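Local coordinates for protein peptide methionine sulfoxide reductase MsrA (Treponema denticola ATCC 35405, PDB 5FA9) that probably repairs oxidised proteins by reducing both epimers of methionine sulfoxide to methionine, as a fusion of an MsrA and an MsrB domain, at residues S199-F204 and G208-I213. The protein carries 2 engineered substitutions. Numbering follows the deposited sequence.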
loop_
_atom_site.group_PDB
_atom_site.type_symbol
_atom_site.label_atom_id
_atom_site.label_comp_id
_atom_site.label_asym_id
_atom_site.label_seq_id
_atom_site.Cartn_x
_atom_site.Cartn_y
_atom_site.Cartn_z
ATOM N N SER B 199 -8.325 -26.637 -24.709
ATOM C CA SER B 199 -6.906 -26.317 -24.806
ATOM C C SER B 199 -6.062 -27.189 -23.886
ATOM O O SER B 199 -6.476 -27.522 -22.774
ATOM C CB SER B 199 -6.664 -24.842 -24.484
ATOM O OG SER B 199 -5.282 -24.535 -24.545
ATOM N N GLU B 200 -4.875 -27.552 -24.358
ATOM C CA GLU B 200 -3.934 -28.335 -23.567
ATOM C C GLU B 200 -3.397 -27.529 -22.387
ATOM O O GLU B 200 -2.913 -28.091 -21.406
ATOM C CB GLU B 200 -2.777 -28.819 -24.446
ATOM C CG GLU B 200 -1.956 -27.691 -25.055
ATOM C CD GLU B 200 -0.830 -28.194 -25.939
ATOM O OE1 GLU B 200 0.019 -28.964 -25.445
ATOM O OE2 GLU B 200 -0.795 -27.817 -27.129
ATOM N N TYR B 201 -3.489 -26.207 -22.494
ATOM C CA TYR B 201 -2.980 -25.308 -21.465
ATOM C C TYR B 201 -4.011 -25.019 -20.376
ATOM O O TYR B 201 -3.746 -24.247 -19.458
ATOM C CB TYR B 201 -2.509 -23.996 -22.095
ATOM C CG TYR B 201 -1.331 -24.154 -23.029
ATOM C CD1 TYR B 201 -0.401 -25.167 -22.841
ATOM C CD2 TYR B 201 -1.149 -23.289 -24.101
ATOM C CE1 TYR B 201 0.677 -25.316 -23.693
ATOM C CE2 TYR B 201 -0.072 -23.429 -24.958
ATOM C CZ TYR B 201 0.837 -24.444 -24.749
ATOM O OH TYR B 201 1.910 -24.588 -25.598
ATOM N N ASP B 202 -5.184 -25.637 -20.478
ATOM C CA ASP B 202 -6.232 -25.430 -19.482
ATOM C C ASP B 202 -5.847 -26.063 -18.148
ATOM O O ASP B 202 -5.608 -25.358 -17.166
ATOM C CB ASP B 202 -7.563 -26.000 -19.974
ATOM C CG ASP B 202 -8.693 -25.767 -18.990
ATOM O OD1 ASP B 202 -8.761 -24.662 -18.412
ATOM O OD2 ASP B 202 -9.514 -26.689 -18.795
ATOM N N LYS B 203 -5.790 -27.390 -18.113
ATOM C CA LYS B 203 -5.297 -28.095 -16.937
ATOM C C LYS B 203 -3.796 -28.307 -17.079
ATOM O O LYS B 203 -3.344 -29.365 -17.520
ATOM C CB LYS B 203 -6.019 -29.432 -16.757
ATOM C CG LYS B 203 -7.536 -29.333 -16.830
ATOM C CD LYS B 203 -8.083 -28.382 -15.779
ATOM C CE LYS B 203 -9.591 -28.234 -15.901
ATOM N NZ LYS B 203 -10.087 -26.994 -15.244
ATOM N N PHE B 204 -3.028 -27.291 -16.700
ATOM C CA PHE B 204 -1.591 -27.273 -16.943
ATOM C C PHE B 204 -0.895 -26.367 -15.926
ATOM O O PHE B 204 -1.330 -25.236 -15.698
ATOM C CB PHE B 204 -1.318 -26.801 -18.375
ATOM C CG PHE B 204 0.083 -27.051 -18.848
ATOM C CD1 PHE B 204 0.436 -28.273 -19.394
ATOM C CD2 PHE B 204 1.042 -26.058 -18.766
ATOM C CE1 PHE B 204 1.724 -28.504 -19.838
ATOM C CE2 PHE B 204 2.331 -26.280 -19.209
ATOM C CZ PHE B 204 2.672 -27.506 -19.745
ATOM N N GLY B 208 7.225 -22.186 -16.387
ATOM C CA GLY B 208 7.687 -21.583 -17.622
ATOM C C GLY B 208 6.873 -20.351 -17.962
ATOM O O GLY B 208 6.083 -19.877 -17.148
ATOM N N ILE B 209 7.067 -19.830 -19.167
ATOM C CA ILE B 209 6.330 -18.654 -19.610
ATOM C C ILE B 209 5.398 -18.984 -20.770
ATOM O O ILE B 209 5.632 -19.931 -21.522
ATOM C CB ILE B 209 7.276 -17.515 -20.039
ATOM C CG1 ILE B 209 8.216 -17.989 -21.149
ATOM C CG2 ILE B 209 8.071 -17.009 -18.850
ATOM C CD1 ILE B 209 9.097 -16.893 -21.712
ATOM N N TYR B 210 4.341 -18.192 -20.907
ATOM C CA TYR B 210 3.428 -18.328 -22.033
ATOM C C TYR B 210 3.672 -17.184 -23.003
ATOM O O TYR B 210 3.591 -16.010 -22.639
ATOM C CB TYR B 210 1.975 -18.359 -21.559
ATOM C CG TYR B 210 1.649 -19.587 -20.740
ATOM C CD1 TYR B 210 1.893 -19.620 -19.373
ATOM C CD2 TYR B 210 1.113 -20.720 -21.338
ATOM C CE1 TYR B 210 1.603 -20.744 -18.623
ATOM C CE2 TYR B 210 0.819 -21.847 -20.597
ATOM C CZ TYR B 210 1.066 -21.854 -19.241
ATOM O OH TYR B 210 0.776 -22.975 -18.500
ATOM N N VAL B 211 3.975 -17.545 -24.242
ATOM C CA VAL B 211 4.428 -16.588 -25.236
ATOM C C VAL B 211 3.384 -16.359 -26.332
ATOM O O VAL B 211 2.571 -17.239 -26.617
ATOM C CB VAL B 211 5.772 -17.083 -25.846
ATOM C CG1 VAL B 211 5.704 -17.213 -27.364
ATOM C CG2 VAL B 211 6.924 -16.195 -25.405
ATOM N N ASP B 212 3.400 -15.166 -26.924
ATOM C CA ASP B 212 2.532 -14.854 -28.056
ATOM C C ASP B 212 2.849 -15.795 -29.212
ATOM O O ASP B 212 3.978 -15.829 -29.704
ATOM C CB ASP B 212 2.702 -13.392 -28.484
ATOM C CG ASP B 212 1.616 -12.925 -29.446
ATOM O OD1 ASP B 212 0.973 -13.773 -30.101
ATOM O OD2 ASP B 212 1.411 -11.698 -29.552
ATOM N N ILE B 213 1.847 -16.549 -29.651
ATOM C CA ILE B 213 2.039 -17.551 -30.691
ATOM C C ILE B 213 2.334 -16.922 -32.055
ATOM O O ILE B 213 2.769 -17.606 -32.982
ATOM C CB ILE B 213 0.801 -18.472 -30.805
ATOM C CG1 ILE B 213 1.170 -19.802 -31.467
ATOM C CG2 ILE B 213 -0.333 -17.769 -31.539
ATOM C CD1 ILE B 213 0.198 -20.919 -31.166
#
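Tyr210 turns the edge of its ring onto a face of Tyr201 in a T-shaped pair, with the ring centroids 5.5 Å apart and the planes at 79°. The touching atom is Tyr210 CE2, which stands 4.0 Å from Tyr201 CG, so the edge meets the Tyr201 ring at the end joined to CB and not over its centre. Across the opposite face of Tyr201 lies CG of Glu200, so the ring has a methylene on one face and an aromatic edge on the other, both off-centre. The phenol oxygen of Tyr210 carries the contact on to Phe204: its OH lies near the plane of the phenylalanine ring, 3.1 Å from Phe204 CD2, a short carbon-oxygen contact at the ring edge. With CG anti to the carbonyl carbon (chi1 -66°), Tyr210 carries the far end of its ring toward the loop, spanning backbones whose CA atoms at Tyr201 and Tyr210 are 9.5 Å apart. On the loop side, Tyr201 sits within a type I turn from Ser199 to Asp202; Ser199 OG accepts from Tyr201 N at 3.2 Å, an ST turn within the same bend. The hydroxyl of Tyr201 accepts a hydrogen bond from the backbone N of Phe293, whose ring also meets Phe204 and Tyr210, while Phe235 packs edge-to-face with Tyr210. Lys225 NZ is a further tie, donating to the backbone O of Tyr201 and of Phe204. The aromatic cluster packs the loop that follows helix 182-190 against the three-stranded antiparallel sheet of the MsrB domain, in which strand 208-212 runs between strands 218-221 and 291-295.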